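Local coordinates for Sel1 repeat family protein (PDB 6LCH) that probably serves as an immunity protein that shields Pseudomonas aeruginosa against PldB, an effector of its type VI secretion system, at residues 107-112 against 120-125; 93-98 against 128-133; 181-186 against 218-223; 170-175 against 187-192. All coordinates share one frame; numbering follows the deposited sequence.

Contact 1: residues 107-112 against 120-125; sequences IGNRAG and GLTFLD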
loop_
_atom_site.group_PDB
_atom_site.type_symbol
_atom_site.label_atom_id
_atom_site.label_comp_id
_atom_site.label_asym_id
_atom_site.label_seq_id
_atom_site.Cartn_x
_atom_site.Cartn_y
_atom_site.Cartn_z
ATOM N N ILE A 107 10.895 12.765 -10.053
ATOM C CA ILE A 107 12.138 13.373 -10.506
ATOM C C ILE A 107 13.359 12.583 -10.083
ATOM O O ILE A 107 14.489 13.031 -10.325
ATOM C CB ILE A 107 12.248 14.821 -9.996
ATOM C CG1 ILE A 107 12.303 14.836 -8.467
ATOM C CG2 ILE A 107 11.074 15.644 -10.496
ATOM C CD1 ILE A 107 12.507 16.213 -7.868
ATOM N N GLY A 108 13.178 11.433 -9.458
ATOM C CA GLY A 108 14.318 10.641 -9.031
ATOM C C GLY A 108 14.461 10.650 -7.521
ATOM O O GLY A 108 14.243 11.674 -6.857
ATOM N N ASN A 109 14.826 9.492 -6.966
ATOM C CA ASN A 109 15.036 9.389 -5.526
ATOM C C ASN A 109 16.164 10.307 -5.074
ATOM O O ASN A 109 16.026 11.049 -4.094
ATOM C CB ASN A 109 15.338 7.940 -5.141
ATOM C CG ASN A 109 15.339 7.720 -3.641
ATOM O OD1 ASN A 109 14.538 8.306 -2.916
ATOM N ND2 ASN A 109 16.247 6.878 -3.166
ATOM N N ARG A 110 17.295 10.268 -5.780
ATOM C CA ARG A 110 18.462 11.036 -5.365
ATOM C C ARG A 110 18.224 12.540 -5.439
ATOM O O ARG A 110 18.949 13.306 -4.794
ATOM C CB ARG A 110 19.665 10.646 -6.222
ATOM C CG ARG A 110 19.994 9.162 -6.177
ATOM C CD ARG A 110 21.346 8.900 -6.814
ATOM N NE ARG A 110 21.816 7.537 -6.582
ATOM C CZ ARG A 110 21.892 6.600 -7.522
ATOM N NH1 ARG A 110 21.521 6.870 -8.768
ATOM N NH2 ARG A 110 22.336 5.392 -7.216
ATOM N N ALA A 111 17.214 12.979 -6.192
ATOM C CA ALA A 111 16.876 14.395 -6.247
ATOM C C ALA A 111 16.368 14.932 -4.914
ATOM O O ALA A 111 16.140 16.139 -4.800
ATOM C CB ALA A 111 15.831 14.638 -7.336
ATOM N N GLY A 112 16.190 14.074 -3.910
ATOM C CA GLY A 112 15.697 14.542 -2.625
ATOM C C GLY A 112 16.747 15.269 -1.809
ATOM O O GLY A 112 16.440 16.253 -1.131
ATOM N N GLY A 120 18.726 17.011 3.712
ATOM C CA GLY A 120 19.849 16.202 3.288
ATOM C C GLY A 120 19.535 14.746 3.041
ATOM O O GLY A 120 20.465 13.949 2.875
ATOM N N LEU A 121 18.261 14.370 3.005
ATOM C CA LEU A 121 17.854 12.990 2.791
ATOM C C LEU A 121 17.298 12.817 1.385
ATOM O O LEU A 121 16.825 13.769 0.760
ATOM C CB LEU A 121 16.799 12.560 3.813
ATOM C CG LEU A 121 17.244 12.257 5.241
ATOM C CD1 LEU A 121 16.072 11.718 6.053
ATOM C CD2 LEU A 121 18.410 11.276 5.249
ATOM N N THR A 122 17.374 11.589 0.880
ATOM C CA THR A 122 16.686 11.276 -0.355
ATOM C C THR A 122 15.182 11.237 -0.104
ATOM O O THR A 122 14.720 11.217 1.039
ATOM C CB THR A 122 17.176 9.946 -0.918
ATOM O OG1 THR A 122 16.886 9.893 -2.317
ATOM C CG2 THR A 122 16.498 8.787 -0.215
ATOM N N PHE A 123 14.410 11.232 -1.191
ATOM C CA PHE A 123 12.962 11.313 -1.038
ATOM C C PHE A 123 12.425 10.113 -0.270
ATOM O O PHE A 123 11.616 10.272 0.651
ATOM C CB PHE A 123 12.290 11.448 -2.405
ATOM C CG PHE A 123 12.263 12.861 -2.916
ATOM C CD1 PHE A 123 11.601 13.853 -2.209
ATOM C CD2 PHE A 123 12.912 13.204 -4.088
ATOM C CE1 PHE A 123 11.584 15.157 -2.665
ATOM C CE2 PHE A 123 12.898 14.503 -4.551
ATOM C CZ PHE A 123 12.236 15.485 -3.836
ATOM N N LEU A 124 12.900 8.910 -0.603
ATOM C CA LEU A 124 12.450 7.718 0.108
ATOM C C LEU A 124 12.829 7.775 1.581
ATOM O O LEU A 124 12.013 7.451 2.452
ATOM C CB LEU A 124 13.039 6.465 -0.539
ATOM C CG LEU A 124 12.299 5.891 -1.748
ATOM C CD1 LEU A 124 12.982 4.612 -2.212
ATOM C CD2 LEU A 124 10.846 5.627 -1.405
ATOM N N ASP A 125 14.070 8.170 1.877
ATOM C CA ASP A 125 14.520 8.206 3.264
ATOM C C ASP A 125 13.769 9.264 4.062
ATOM O O ASP A 125 13.374 9.017 5.207
ATOM C CB ASP A 125 16.027 8.451 3.321
ATOM C CG ASP A 125 16.831 7.222 2.929
ATOM O OD1 ASP A 125 17.986 7.378 2.479
ATOM O OD2 ASP A 125 16.301 6.098 3.062
#
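Asn109 OD1 accepts the one strong hydrogen bond across the contact: Leu124 N donates to it at 2.9 Å, nearly straight and in the plane of the side-chain carbonyl. With CG anti to the backbone N (chi1 -170°), the short amide reaches a backbone N-H in the first turn of helix 123-129. Thr122 holds the N-cap position but makes no capping bond with its own side chain. The backbone carbonyl of Asn109 accepts a weak bond from Phe123 N at 3.3 Å and another from Gly112 N, though the position of Asn109 O is less certain.

Beside this polar seam lies the Phe123 ring. Gly112 CA sits over one face, 3.5 Å from the centroid of the Phe123 ring, in a CH-pi contact; a beta carbon would run into the backbone where Thr122 joins Phe123, so glycine suits the place. Ile107 crosses the phenyl at about a right angle and touches Phe123 CE2 with CD1 at 3.8 Å, while Gly108 O lies at the ring edge. Gly108 itself turns the chain out of helix 97-107 with positive phi. The arrangement is that of a helix-loop-helix connection in an all-helical, Sel1-containing fold: the linker folds back to hold the start of the next helix.

Contact 2: residues 93-98 against 128-133; sequences DLDVPQ and ASLGNP
Asn132 carries CG anti to its backbone N (chi1 178°), and Gln98 starts the same way but then bends at chi2 (69°), so that the two amides meet obliquely. Asn132 ND2 donates to Gln98 OE1 at 2.8 Å. The bond is nearly straight and lies in the amide plane of Asn132, yet it meets Gln98 from above the carbonyl plane, 53° out of it. Asn132 ND2 also donates to Glu13, so both ND2 hydrogens probably have acceptors, and a carboxylate at Glu13, if charged, would hold the amide in this orientation. Asn132 OD1 caps the following helix by accepting from Ala135 N. Asparagine suits this buried N-cap position because one short side chain supplies both the capping acceptor and the bridging donor. Gln98 NE2 is held in turn by Asp102.

Next to the amides the packing is apolar. Pro97 faces the 128-133 segment with its CB bond, and its CG meets Leu130 CB at 3.5 Å, the side chains crossing at about a right angle. Rigid proline fits the first turn of helix 97-107, where it presents a compact surface. Asp95 and Gly131, both with positive phi, end their helices in Schellman motifs.

Two helix-ending turns are thus set against each other. Trp59 and His63 of helix 59-70 touch Gln98, Phe100 of helix 97-107 lies against Leu130, and Pro134 of helix 133-146 meets Gln98.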
loop_
_atom_site.group_PDB
_atom_site.type_symbol
_atom_site.label_atom_id
_atom_site.label_comp_id
_atom_site.label_asym_id
_atom_site.label_seq_id
_atom_site.Cartn_x
_atom_site.Cartn_y
_atom_site.Cartn_z
ATOM N N ASP A 93 5.390 20.997 0.859
ATOM C CA ASP A 93 5.289 22.269 1.573
ATOM C C ASP A 93 4.594 22.103 2.916
ATOM O O ASP A 93 4.930 22.801 3.881
ATOM C CB ASP A 93 4.536 23.292 0.728
ATOM C CG ASP A 93 5.376 23.853 -0.392
ATOM O OD1 ASP A 93 6.592 23.573 -0.425
ATOM O OD2 ASP A 93 4.818 24.578 -1.241
ATOM N N LEU A 94 3.622 21.198 2.996
ATOM C CA LEU A 94 2.947 20.869 4.240
ATOM C C LEU A 94 3.662 19.774 5.021
ATOM O O LEU A 94 3.133 19.313 6.038
ATOM C CB LEU A 94 1.506 20.441 3.958
ATOM C CG LEU A 94 0.579 21.475 3.314
ATOM C CD1 LEU A 94 -0.708 20.813 2.854
ATOM C CD2 LEU A 94 0.288 22.620 4.284
ATOM N N ASP A 95 4.838 19.344 4.560
ATOM C CA ASP A 95 5.603 18.272 5.200
ATOM C C ASP A 95 4.810 16.967 5.271
ATOM O O ASP A 95 4.930 16.199 6.230
ATOM C CB ASP A 95 6.090 18.687 6.590
ATOM C CG ASP A 95 7.440 18.086 6.930
ATOM O OD1 ASP A 95 7.663 17.731 8.105
ATOM O OD2 ASP A 95 8.270 17.955 6.009
ATOM N N VAL A 96 4.003 16.706 4.248
ATOM C CA VAL A 96 3.218 15.476 4.185
ATOM C C VAL A 96 4.148 14.335 3.781
ATOM O O VAL A 96 4.801 14.416 2.731
ATOM C CB VAL A 96 2.035 15.609 3.211
ATOM C CG1 VAL A 96 1.326 14.276 3.075
ATOM C CG2 VAL A 96 1.065 16.673 3.697
ATOM N N PRO A 97 4.257 13.274 4.584
ATOM C CA PRO A 97 5.232 12.215 4.263
ATOM C C PRO A 97 4.995 11.561 2.912
ATOM O O PRO A 97 5.963 11.241 2.211
ATOM C CB PRO A 97 5.060 11.222 5.420
ATOM C CG PRO A 97 4.456 12.026 6.533
ATOM C CD PRO A 97 3.583 13.045 5.872
ATOM N N GLN A 98 3.734 11.366 2.519
ATOM C CA GLN A 98 3.453 10.811 1.197
ATOM C C GLN A 98 3.947 11.731 0.085
ATOM O O GLN A 98 4.270 11.260 -1.011
ATOM C CB GLN A 98 1.951 10.543 1.048
ATOM C CG GLN A 98 1.568 9.762 -0.213
ATOM C CD GLN A 98 2.028 8.316 -0.175
ATOM O OE1 GLN A 98 2.017 7.670 0.878
ATOM N NE2 GLN A 98 2.434 7.795 -1.330
ATOM N N ALA A 128 10.275 7.843 4.533
ATOM C CA ALA A 128 10.417 6.816 5.558
ATOM C C ALA A 128 10.768 7.431 6.905
ATOM O O ALA A 128 10.355 6.918 7.954
ATOM C CB ALA A 128 11.480 5.798 5.146
ATOM N N SER A 129 11.531 8.537 6.901
ATOM C CA SER A 129 11.863 9.199 8.158
ATOM C C SER A 129 10.633 9.745 8.868
ATOM O O SER A 129 10.670 9.947 10.088
ATOM C CB SER A 129 12.860 10.342 7.943
ATOM O OG SER A 129 12.251 11.479 7.364
ATOM N N LEU A 130 9.557 10.003 8.133
ATOM C CA LEU A 130 8.302 10.442 8.714
ATOM C C LEU A 130 7.316 9.294 8.867
ATOM O O LEU A 130 6.140 9.533 9.154
ATOM C CB LEU A 130 7.708 11.563 7.862
ATOM C CG LEU A 130 8.640 12.777 7.780
ATOM C CD1 LEU A 130 8.199 13.776 6.715
ATOM C CD2 LEU A 130 8.736 13.444 9.142
ATOM N N GLY A 131 7.767 8.057 8.669
ATOM C CA GLY A 131 6.916 6.904 8.860
ATOM C C GLY A 131 5.994 6.585 7.708
ATOM O O GLY A 131 4.993 5.896 7.909
ATOM N N ASN A 132 6.301 7.057 6.509
ATOM C CA ASN A 132 5.449 6.802 5.352
ATOM C C ASN A 132 5.441 5.318 5.013
ATOM O O ASN A 132 6.503 4.754 4.722
ATOM C CB ASN A 132 5.936 7.619 4.162
ATOM C CG ASN A 132 5.128 7.359 2.915
ATOM O OD1 ASN A 132 5.609 6.727 1.977
ATOM N ND2 ASN A 132 3.891 7.842 2.900
ATOM N N PRO A 133 4.290 4.649 5.048
ATOM C CA PRO A 133 4.261 3.192 4.820
ATOM C C PRO A 133 4.715 2.801 3.421
ATOM O O PRO A 133 5.446 1.808 3.278
ATOM C CB PRO A 133 2.788 2.826 5.068
ATOM C CG PRO A 133 2.303 3.884 6.015
ATOM C CD PRO A 133 3.014 5.145 5.595
#

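Contact 3: residues 181-186 against 218-223; sequences HNFPKA and AMWYAP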
loop_
_atom_site.group_PDB
_atom_site.type_symbol
_atom_site.label_atom_id
_atom_site.label_comp_id
_atom_site.label_asym_id
_atom_site.label_seq_id
_atom_site.Cartn_x
_atom_site.Cartn_y
_atom_site.Cartn_z
ATOM N N HIS A 181 11.061 -20.083 3.576
ATOM C CA HIS A 181 10.309 -21.307 3.298
ATOM C C HIS A 181 9.439 -21.701 4.488
ATOM O O HIS A 181 9.318 -22.878 4.836
ATOM C CB HIS A 181 11.246 -22.449 2.899
ATOM C CG HIS A 181 10.689 -23.339 1.831
ATOM N ND1 HIS A 181 10.128 -24.566 2.105
ATOM C CD2 HIS A 181 10.609 -23.179 0.488
ATOM C CE1 HIS A 181 9.727 -25.126 0.977
ATOM N NE2 HIS A 181 10.005 -24.304 -0.019
ATOM N N ASN A 182 8.844 -20.699 5.130
ATOM C CA ASN A 182 7.951 -20.877 6.272
ATOM C C ASN A 182 6.532 -20.609 5.775
ATOM O O ASN A 182 6.015 -19.498 5.890
ATOM C CB ASN A 182 8.332 -19.945 7.421
ATOM C CG ASN A 182 7.648 -20.313 8.726
ATOM O OD1 ASN A 182 6.528 -20.826 8.735
ATOM N ND2 ASN A 182 8.323 -20.050 9.842
ATOM N N PHE A 183 5.906 -21.643 5.224
ATOM C CA PHE A 183 4.594 -21.464 4.606
ATOM C C PHE A 183 3.514 -21.047 5.598
ATOM O O PHE A 183 2.779 -20.088 5.303
ATOM C CB PHE A 183 4.218 -22.736 3.841
ATOM C CG PHE A 183 5.144 -23.038 2.694
ATOM C CD1 PHE A 183 5.834 -22.016 2.061
ATOM C CD2 PHE A 183 5.333 -24.336 2.257
ATOM C CE1 PHE A 183 6.687 -22.278 1.012
ATOM C CE2 PHE A 183 6.192 -24.606 1.209
ATOM C CZ PHE A 183 6.866 -23.576 0.583
ATOM N N PRO A 184 3.359 -21.679 6.769
ATOM C CA PRO A 184 2.279 -21.248 7.672
ATOM C C PRO A 184 2.483 -19.859 8.245
ATOM O O PRO A 184 1.500 -19.150 8.468
ATOM C CB PRO A 184 2.290 -22.315 8.772
ATOM C CG PRO A 184 3.084 -23.448 8.224
ATOM C CD PRO A 184 4.095 -22.821 7.332
ATOM N N LYS A 185 3.725 -19.450 8.504
ATOM C CA LYS A 185 3.952 -18.068 8.909
ATOM C C LYS A 185 3.716 -17.113 7.750
ATOM O O LYS A 185 3.276 -15.978 7.961
ATOM C CB LYS A 185 5.367 -17.900 9.455
ATOM C CG LYS A 185 5.605 -16.576 10.154
ATOM C CD LYS A 185 6.849 -16.641 11.012
ATOM C CE LYS A 185 6.552 -16.282 12.449
ATOM N NZ LYS A 185 7.739 -16.540 13.308
ATOM N N ALA A 186 4.000 -17.555 6.523
ATOM C CA ALA A 186 3.683 -16.743 5.355
ATOM C C ALA A 186 2.179 -16.564 5.214
ATOM O O ALA A 186 1.702 -15.461 4.924
ATOM C CB ALA A 186 4.267 -17.381 4.095
ATOM N N ALA A 218 0.613 -23.215 -4.338
ATOM C CA ALA A 218 -0.261 -23.157 -3.178
ATOM C C ALA A 218 0.459 -23.517 -1.885
ATOM O O ALA A 218 -0.200 -23.742 -0.865
ATOM C CB ALA A 218 -1.465 -24.081 -3.381
ATOM N N MET A 219 1.791 -23.552 -1.895
ATOM C CA MET A 219 2.596 -23.957 -0.744
ATOM C C MET A 219 2.170 -25.320 -0.203
ATOM O O MET A 219 2.351 -25.607 0.986
ATOM C CB MET A 219 2.554 -22.893 0.361
ATOM C CG MET A 219 2.734 -21.472 -0.168
ATOM S SD MET A 219 3.066 -20.227 1.092
ATOM C CE MET A 219 1.441 -19.623 1.510
ATOM N N TRP A 220 1.597 -26.156 -1.073
ATOM C CA TRP A 220 1.156 -27.507 -0.731
ATOM C C TRP A 220 0.061 -27.498 0.330
ATOM O O TRP A 220 -0.086 -28.453 1.095
ATOM C CB TRP A 220 2.337 -28.381 -0.301
ATOM C CG TRP A 220 3.249 -28.659 -1.446
ATOM C CD1 TRP A 220 3.064 -29.586 -2.433
ATOM C CD2 TRP A 220 4.470 -27.981 -1.755
ATOM N NE1 TRP A 220 4.108 -29.539 -3.327
ATOM C CE2 TRP A 220 4.984 -28.560 -2.934
ATOM C CE3 TRP A 220 5.187 -26.946 -1.144
ATOM C CZ2 TRP A 220 6.178 -28.139 -3.515
ATOM C CZ3 TRP A 220 6.374 -26.529 -1.721
ATOM C CH2 TRP A 220 6.857 -27.124 -2.894
ATOM N N TYR A 221 -0.716 -26.419 0.384
ATOM C CA TYR A 221 -1.914 -26.403 1.205
ATOM C C TYR A 221 -3.039 -27.140 0.490
ATOM O O TYR A 221 -3.159 -27.097 -0.739
ATOM C CB TYR A 221 -2.338 -24.970 1.518
ATOM C CG TYR A 221 -1.652 -24.406 2.740
ATOM C CD1 TYR A 221 -0.489 -23.655 2.620
ATOM C CD2 TYR A 221 -2.155 -24.643 4.010
ATOM C CE1 TYR A 221 0.143 -23.148 3.729
ATOM C CE2 TYR A 221 -1.529 -24.140 5.126
ATOM C CZ TYR A 221 -0.378 -23.396 4.979
ATOM O OH TYR A 221 0.247 -22.893 6.088
ATOM N N ALA A 222 -3.854 -27.841 1.263
ATOM C CA ALA A 222 -4.962 -28.555 0.659
ATOM C C ALA A 222 -5.993 -27.558 0.135
ATOM O O ALA A 222 -6.286 -26.559 0.801
ATOM C CB ALA A 222 -5.609 -29.507 1.660
ATOM N N PRO A 223 -6.520 -27.775 -1.070
ATOM C CA PRO A 223 -7.604 -26.924 -1.567
ATOM C C PRO A 223 -8.772 -26.888 -0.590
ATOM O O PRO A 223 -9.012 -27.831 0.166
ATOM C CB PRO A 223 -8.004 -27.593 -2.886
ATOM C CG PRO A 223 -6.762 -28.294 -3.346
ATOM C CD PRO A 223 -5.972 -28.660 -2.113
#
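The tight part of this contact is the meeting of Phe183 with Met219, both buried. The first side-chain bond of Phe183 is directed toward the loop 218-223, and Met219 CB lies over one face, 3.7 Å from the centroid of the Phe183 ring. In Met219, CG anti to the carbonyl carbon and an extended chi2 carry SD alongside the ring in an oblique Met-aromatic contact, 3.4 Å from Phe183 CD1; the bend at chi3 (-92°) turns only the methyl CE. The small Ala186, one turn on, lets its CB approach Met219 SD at 4.3 Å. Polarisable methionine suits such a place because it can follow the contour of a ring. Tyr221 approaches Pro184 with its phenol tip, OH lying 3.1 Å from Pro184 CA; the proline N beside it has no hydrogen to offer.

The outer side is more exposed and less interdigitated. Trp220 meets Phe183 rim to rim, their planes at 36° and Trp220 CE3 3.5 Å from Phe183 CE2, with neither ring over the other's face. His181, likewise exposed, receives Phe183 CZ over one face of its imidazole.

The loop gains its shape from a type I' turn closed by Tyr221 N donating to Ala218 O at 3.0 Å, with Met219 and Trp220 both at positive phi; His258 binds Met219 O and meets Tyr221 edge-to-face. Opposite it stands an N-capped helix start: Asn182 OD1 accepts from Lys185 N, which lies above the carbonyl plane, and from Ala265 N. Aromatic and Met-aromatic packing pins a beta turn to the N-terminus of helix 183-195.

Contact 4: residues 170-175 against 187-192; sequences YELGAY and LVYYQV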
loop_
_atom_site.group_PDB
_atom_site.type_symbol
_atom_site.label_atom_id
_atom_site.label_comp_id
_atom_site.label_asym_id
_atom_site.label_seq_id
_atom_site.Cartn_x
_atom_site.Cartn_y
_atom_site.Cartn_z
ATOM N N TYR A 170 1.830 -7.925 2.865
ATOM C CA TYR A 170 1.995 -8.816 1.719
ATOM C C TYR A 170 3.465 -9.158 1.507
ATOM O O TYR A 170 3.814 -10.319 1.270
ATOM C CB TYR A 170 1.406 -8.178 0.458
ATOM C CG TYR A 170 1.539 -9.037 -0.790
ATOM C CD1 TYR A 170 0.534 -9.922 -1.156
ATOM C CD2 TYR A 170 2.668 -8.961 -1.597
ATOM C CE1 TYR A 170 0.651 -10.707 -2.290
ATOM C CE2 TYR A 170 2.795 -9.746 -2.728
ATOM C CZ TYR A 170 1.783 -10.613 -3.070
ATOM O OH TYR A 170 1.906 -11.390 -4.197
ATOM N N GLU A 171 4.338 -8.152 1.576
ATOM C CA GLU A 171 5.772 -8.397 1.449
ATOM C C GLU A 171 6.294 -9.261 2.585
ATOM O O GLU A 171 7.287 -9.977 2.415
ATOM C CB GLU A 171 6.531 -7.071 1.402
ATOM C CG GLU A 171 6.216 -6.213 0.191
ATOM C CD GLU A 171 6.557 -6.896 -1.121
ATOM O OE1 GLU A 171 7.691 -7.411 -1.251
ATOM O OE2 GLU A 171 5.691 -6.921 -2.019
ATOM N N LEU A 172 5.646 -9.204 3.748
ATOM C CA LEU A 172 5.981 -10.116 4.838
ATOM C C LEU A 172 5.701 -11.555 4.440
ATOM O O LEU A 172 6.578 -12.424 4.530
ATOM C CB LEU A 172 5.183 -9.754 6.089
ATOM C CG LEU A 172 5.727 -8.618 6.938
ATOM C CD1 LEU A 172 6.242 -7.505 6.058
ATOM C CD2 LEU A 172 4.625 -8.142 7.840
ATOM N N GLY A 173 4.465 -11.825 4.018
ATOM C CA GLY A 173 4.125 -13.154 3.544
ATOM C C GLY A 173 5.060 -13.631 2.456
ATOM O O GLY A 173 5.569 -14.751 2.507
ATOM N N ALA A 174 5.310 -12.775 1.459
ATOM C CA ALA A 174 6.265 -13.114 0.409
ATOM C C ALA A 174 7.624 -13.466 0.996
ATOM O O ALA A 174 8.235 -14.466 0.603
ATOM C CB ALA A 174 6.395 -11.957 -0.583
ATOM N N TYR A 175 8.102 -12.670 1.952
ATOM C CA TYR A 175 9.404 -12.935 2.552
ATOM C C TYR A 175 9.442 -14.311 3.203
ATOM O O TYR A 175 10.345 -15.115 2.936
ATOM C CB TYR A 175 9.747 -11.858 3.578
ATOM C CG TYR A 175 10.976 -12.204 4.385
ATOM C CD1 TYR A 175 12.245 -12.009 3.861
ATOM C CD2 TYR A 175 10.867 -12.737 5.663
ATOM C CE1 TYR A 175 13.373 -12.328 4.588
ATOM C CE2 TYR A 175 11.990 -13.059 6.398
ATOM C CZ TYR A 175 13.239 -12.855 5.854
ATOM O OH TYR A 175 14.362 -13.175 6.582
ATOM N N LEU A 187 1.419 -17.640 5.433
ATOM C CA LEU A 187 -0.034 -17.570 5.319
ATOM C C LEU A 187 -0.636 -16.643 6.366
ATOM O O LEU A 187 -1.648 -15.987 6.101
ATOM C CB LEU A 187 -0.627 -18.974 5.440
ATOM C CG LEU A 187 -1.975 -19.244 4.770
ATOM C CD1 LEU A 187 -1.893 -19.042 3.263
ATOM C CD2 LEU A 187 -2.446 -20.652 5.093
ATOM N N VAL A 188 -0.039 -16.583 7.559
ATOM C CA VAL A 188 -0.527 -15.671 8.592
ATOM C C VAL A 188 -0.438 -14.230 8.106
ATOM O O VAL A 188 -1.373 -13.437 8.273
ATOM C CB VAL A 188 0.256 -15.873 9.902
ATOM C CG1 VAL A 188 0.008 -14.706 10.861
ATOM C CG2 VAL A 188 -0.123 -17.194 10.550
ATOM N N TYR A 189 0.682 -13.880 7.470
ATOM C CA TYR A 189 0.915 -12.499 7.066
ATOM C C TYR A 189 0.148 -12.126 5.802
ATOM O O TYR A 189 -0.279 -10.975 5.655
ATOM C CB TYR A 189 2.410 -12.267 6.878
ATOM C CG TYR A 189 3.090 -11.871 8.163
ATOM C CD1 TYR A 189 4.161 -12.595 8.664
ATOM C CD2 TYR A 189 2.638 -10.779 8.888
ATOM C CE1 TYR A 189 4.778 -12.223 9.849
ATOM C CE2 TYR A 189 3.240 -10.405 10.065
ATOM C CZ TYR A 189 4.310 -11.124 10.540
ATOM O OH TYR A 189 4.899 -10.731 11.712
ATOM N N TYR A 190 -0.011 -13.067 4.868
ATOM C CA TYR A 190 -0.891 -12.813 3.733
ATOM C C TYR A 190 -2.310 -12.528 4.207
ATOM O O TYR A 190 -2.995 -11.656 3.659
ATOM C CB TYR A 190 -0.891 -14.002 2.773
ATOM C CG TYR A 190 0.318 -14.116 1.865
ATOM C CD1 TYR A 190 0.626 -13.121 0.943
ATOM C CD2 TYR A 190 1.136 -15.233 1.916
ATOM C CE1 TYR A 190 1.729 -13.239 0.105
ATOM C CE2 TYR A 190 2.236 -15.357 1.091
ATOM C CZ TYR A 190 2.527 -14.366 0.185
ATOM O OH TYR A 190 3.629 -14.508 -0.629
ATOM N N GLN A 191 -2.766 -13.253 5.232
ATOM C CA GLN A 191 -4.115 -13.039 5.744
ATOM C C GLN A 191 -4.241 -11.672 6.403
ATOM O O GLN A 191 -5.216 -10.949 6.169
ATOM C CB GLN A 191 -4.494 -14.148 6.727
ATOM C CG GLN A 191 -5.997 -14.224 6.982
ATOM C CD GLN A 191 -6.356 -15.059 8.195
ATOM O OE1 GLN A 191 -5.548 -15.235 9.104
ATOM N NE2 GLN A 191 -7.581 -15.576 8.215
ATOM N N VAL A 192 -3.258 -11.298 7.230
ATOM C CA VAL A 192 -3.252 -9.964 7.830
ATOM C C VAL A 192 -3.315 -8.897 6.748
ATOM O O VAL A 192 -4.017 -7.885 6.887
ATOM C CB VAL A 192 -2.013 -9.788 8.728
ATOM C CG1 VAL A 192 -1.782 -8.315 9.044
ATOM C CG2 VAL A 192 -2.159 -10.593 10.001
#
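Aromatic stacking carries one flank of this helix pair. Tyr170, its CG anti to the backbone N (chi1 180°), sends its ring alongside Tyr190 of the partner helix, and Tyr190 turns an edge into its face. The T-shaped pair has centroids 5.3 Å apart and planes at 73°, with Tyr190 CE1 3.6 Å from Tyr170 CE1.

CH-pi contacts come next. Gly173 CA stands almost centrally over the Tyr190 ring, 3.9 Å from its centroid. A beta carbon on Gly173 would point into Tyr190 CG, so bare glycine lets the phenol lie flat against the backbone. The same ring is thus met over a face by one residue and at an edge by another, which restricts its tilt. On the other flank Leu172 CD2 lies over the Tyr189 ring, 3.8 Å from the centroid, and Leu172 CB rests on the same face.

Polar bonding plays no part between the segments. Tyr190 OH comes 3.2 Å from Ala174 N, but the angle is poor and no hydrogen bond forms.

Glycine at the closest point, Gly173 against Tyr189, lets the backbones approach: the short helical segments run antiparallel, crossing at -165° with axes 7.3 Å apart. Phe204 of helix 199-208 meets Tyr190, and His158 of helix 150-162 touches Tyr189. Such a glycine-tightened antiparallel pair is the helical hairpin of a Sel1 repeat, the TPR-like unit to which both segments belong.

In the fold
The four contacts form two neighbouring pairs on an all-helical chain. Contacts 1 and 2 share helix 123-129; their centres are 12 Å apart and Leu121 CD1 touches Ser129 CB at 4.0 Å. Contacts 3 and 4 share helix 183-195, with centres 11 Å apart, and interlock: Leu187 packs on Met219 and Tyr221, while Ala186 CB lies 3.3 Å from Gly173 O. Their segments alternate along the chain, whereas contact 1 falls between the two segments of contact 2. Contacts 2 and 4, on opposite sides of the chain's centre, have centres about 25 Å apart and nearest atoms about 9 Å; the centres of contacts 1 and 3 lie about 38 Å apart. No ligand or active site joins them.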